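TNF receptor-associated factor 5 (Mus musculus, PDB 4GJH) probably acts as an adaptor that couples TNF-family receptors to downstream immune signalling, its TRAF domain providing the trimeric, receptor-binding part. Local coordinates at residues Y22-L26 against K167-L172. Residues are numbered along the deposited sequence; the frame is centred on the assembly and turned at random.
Sequences YSGKL and KVAVDL
Strand 25-30 starts against the end of strand 164-170, antiparallel, with Lys-25 facing Ala-169 as a non-hydrogen-bonded pair (CA-CA 4.6 Å) and Leu-26 facing Val-168 as a hydrogen-bonded pair (CA-CA 5.0 Å). Leu-26 N donates to Val-168 O (2.8 Å, nearly linear) and Val-168 N returns to Leu-26 O (2.9 Å, 147°). Two residues back along 22-26, beyond the Lys-25/Ala-169 pair, Val-170 N donates to Gly-24 O (2.8 Å, 169°), an acceptor also approached by Ala-169 CA at 3.5 Å. Lys-167 CA likewise lies 3.1 Å from Leu-26 O. Ala-169 and Asp-171 make backbone hydrogen bonds with Thr-103 and Arg-101, so strand 164-170 is interior to this four-stranded sheet of the TRAF-domain beta-sandwich. Leu-26 (chi1 t) and Val-168 (t), CB-CB 4.2 Å, face the core with Phe-53 and Ala-64 of the opposing sheet; Lys-25 and Ala-169 occupy the other face. Gly-24, also backbone hydrogen-bonded with Tyr-54, enters the strand at phi/psi 66/23; a CB here would sit 3.1 Å from Leu-172 CD2. Leu-172 (m,t) brings CD1 to 3.5 Å from Ser-23 O.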
ATOM      1  N   TYR C  22       4.128   3.073   5.826  1.00 39.01           N
ATOM      2  CA  TYR C  22       3.282   4.101   6.421  1.00 39.98           C
ATOM      3  C   TYR C  22       3.146   4.055   7.929  1.00 41.22           C
ATOM      4  O   TYR C  22       2.100   4.404   8.480  1.00 44.67           O
ATOM      5  CB  TYR C  22       1.913   4.092   5.771  1.00 32.31           C
ATOM      6  CG  TYR C  22       1.973   4.340   4.292  1.00 36.68           C
ATOM      7  CD1 TYR C  22       1.915   5.624   3.785  1.00 41.68           C
ATOM      8  CD2 TYR C  22       2.096   3.286   3.401  1.00 40.73           C
ATOM      9  CE1 TYR C  22       1.976   5.851   2.429  1.00 44.59           C
ATOM     10  CE2 TYR C  22       2.157   3.499   2.046  1.00 38.70           C
ATOM     11  CZ  TYR C  22       2.090   4.779   1.564  1.00 43.88           C
ATOM     12  OH  TYR C  22       2.150   4.990   0.209  1.00 58.56           O
ATOM     13  N   SER C  23       4.214   3.656   8.601  1.00 39.32           N
ATOM     14  CA  SER C  23       4.192   3.598  10.054  1.00 40.92           C
ATOM     15  C   SER C  23       5.412   4.241  10.660  1.00 45.65           C
ATOM     16  O   SER C  23       5.788   3.914  11.786  1.00 45.93           O
ATOM     17  CB  SER C  23       4.120   2.161  10.513  1.00 38.53           C
ATOM     18  OG  SER C  23       3.046   1.525   9.860  1.00 53.53           O
ATOM     19  N   GLY C  24       6.018   5.158   9.913  1.00 38.85           N
ATOM     20  CA  GLY C  24       7.215   5.837  10.370  1.00 46.42           C
ATOM     21  C   GLY C  24       8.414   4.914  10.509  1.00 45.84           C
ATOM     22  O   GLY C  24       9.361   5.206  11.234  1.00 44.40           O
ATOM     23  N   LYS C  25       8.382   3.798   9.801  1.00 41.71           N
ATOM     24  CA  LYS C  25       9.415   2.791   9.947  1.00 42.12           C
ATOM     25  C   LYS C  25      10.000   2.501   8.569  1.00 43.51           C
ATOM     26  O   LYS C  25       9.264   2.221   7.621  1.00 55.67           O
ATOM     27  CB  LYS C  25       8.795   1.524  10.532  1.00 48.26           C
ATOM     28  CG  LYS C  25       9.611   0.817  11.586  1.00 58.37           C
ATOM     29  CD  LYS C  25       9.221  -0.673  11.675  1.00 92.28           C
ATOM     30  CE  LYS C  25       9.448  -1.405  10.334  1.00 88.51           C
ATOM     31  NZ  LYS C  25       9.238  -2.890  10.394  1.00 75.03           N
ATOM     32  N   LEU C  26      11.315   2.575   8.445  1.00 36.48           N
ATOM     33  CA  LEU C  26      11.958   2.273   7.176  1.00 37.80           C
ATOM     34  C   LEU C  26      13.024   1.228   7.371  1.00 40.48           C
ATOM     35  O   LEU C  26      13.898   1.376   8.225  1.00 38.17           O
ATOM     36  CB  LEU C  26      12.639   3.514   6.639  1.00 47.30           C
ATOM     37  CG  LEU C  26      13.275   3.594   5.242  1.00 42.03           C
ATOM     38  CD1 LEU C  26      14.620   4.335   5.183  1.00 39.77           C
ATOM     39  CD2 LEU C  26      13.167   2.404   4.331  1.00 32.76           C
ATOM     40  N   LYS C 167      17.991   0.968   9.183  1.00 34.39           N
ATOM     41  CA  LYS C 167      16.649   1.132   9.680  1.00 39.62           C
ATOM     42  C   LYS C 167      16.461   2.502  10.301  1.00 36.52           C
ATOM     43  O   LYS C 167      17.234   2.921  11.138  1.00 43.71           O
ATOM     44  CB  LYS C 167      16.335   0.042  10.709  1.00 38.68           C
ATOM     45  CG  LYS C 167      14.955   0.173  11.338  1.00 45.66           C
ATOM     46  CD  LYS C 167      14.609  -1.046  12.188  1.00 49.74           C
ATOM     47  CE  LYS C 167      13.397  -0.764  13.066  1.00 56.57           C
ATOM     48  NZ  LYS C 167      12.836  -1.993  13.675  1.00 73.50           N
ATOM     49  N   VAL C 168      15.420   3.201   9.883  1.00 38.60           N
ATOM     50  CA  VAL C 168      15.017   4.425  10.551  1.00 33.16           C
ATOM     51  C   VAL C 168      13.670   4.192  11.200  1.00 40.46           C
ATOM     52  O   VAL C 168      12.789   3.565  10.613  1.00 45.72           O
ATOM     53  CB  VAL C 168      14.884   5.583   9.566  1.00 41.94           C
ATOM     54  CG1 VAL C 168      14.423   6.835  10.288  1.00 34.51           C
ATOM     55  CG2 VAL C 168      16.225   5.831   8.842  1.00 38.10           C
ATOM     56  N   ALA C 169      13.504   4.684  12.419  1.00 42.88           N
ATOM     57  CA  ALA C 169      12.221   4.559  13.101  1.00 36.81           C
ATOM     58  C   ALA C 169      11.849   5.870  13.755  1.00 40.38           C
ATOM     59  O   ALA C 169      12.587   6.401  14.592  1.00 52.02           O
ATOM     60  CB  ALA C 169      12.264   3.460  14.128  1.00 32.45           C
ATOM     61  N   VAL C 170      10.694   6.389  13.370  1.00 34.80           N
ATOM     62  CA  VAL C 170      10.203   7.644  13.906  1.00 38.45           C
ATOM     63  C   VAL C 170       9.207   7.344  15.011  1.00 38.72           C
ATOM     64  O   VAL C 170       8.311   6.527  14.825  1.00 51.21           O
ATOM     65  CB  VAL C 170       9.532   8.485  12.792  1.00 31.12           C
ATOM     66  CG1 VAL C 170       8.792   9.664  13.366  1.00 26.74           C
ATOM     67  CG2 VAL C 170      10.574   8.950  11.792  1.00 33.66           C
ATOM     68  N   ASP C 171       9.355   7.997  16.159  1.00 39.37           N
ATOM     69  CA  ASP C 171       8.376   7.837  17.222  1.00 46.79           C
ATOM     70  C   ASP C 171       7.089   8.594  16.916  1.00 48.71           C
ATOM     71  O   ASP C 171       7.115   9.819  16.734  1.00 40.22           O
ATOM     72  CB  ASP C 171       8.934   8.295  18.568  1.00 48.40           C
ATOM     73  CG  ASP C 171       7.959   8.045  19.704  1.00 59.71           C
ATOM     74  OD1 ASP C 171       7.889   6.883  20.163  1.00 73.37           O
ATOM     75  OD2 ASP C 171       7.255   8.995  20.117  1.00 53.32           O
ATOM     76  N   LEU C 172       5.969   7.864  16.878  1.00 43.90           N
ATOM     77  CA  LEU C 172       4.673   8.452  16.510  1.00 50.05           C
ATOM     78  C   LEU C 172       3.882   9.057  17.679  1.00 53.36           C
ATOM     79  O   LEU C 172       2.777   9.587  17.494  1.00 49.80           O
ATOM     80  CB  LEU C 172       3.804   7.429  15.781  1.00 36.37           C
ATOM     81  CG  LEU C 172       4.517   6.889  14.545  1.00 45.11           C
ATOM     82  CD1 LEU C 172       3.707   5.882  13.761  1.00 23.08           C
ATOM     83  CD2 LEU C 172       5.097   7.991  13.666  1.00 43.93           C
TER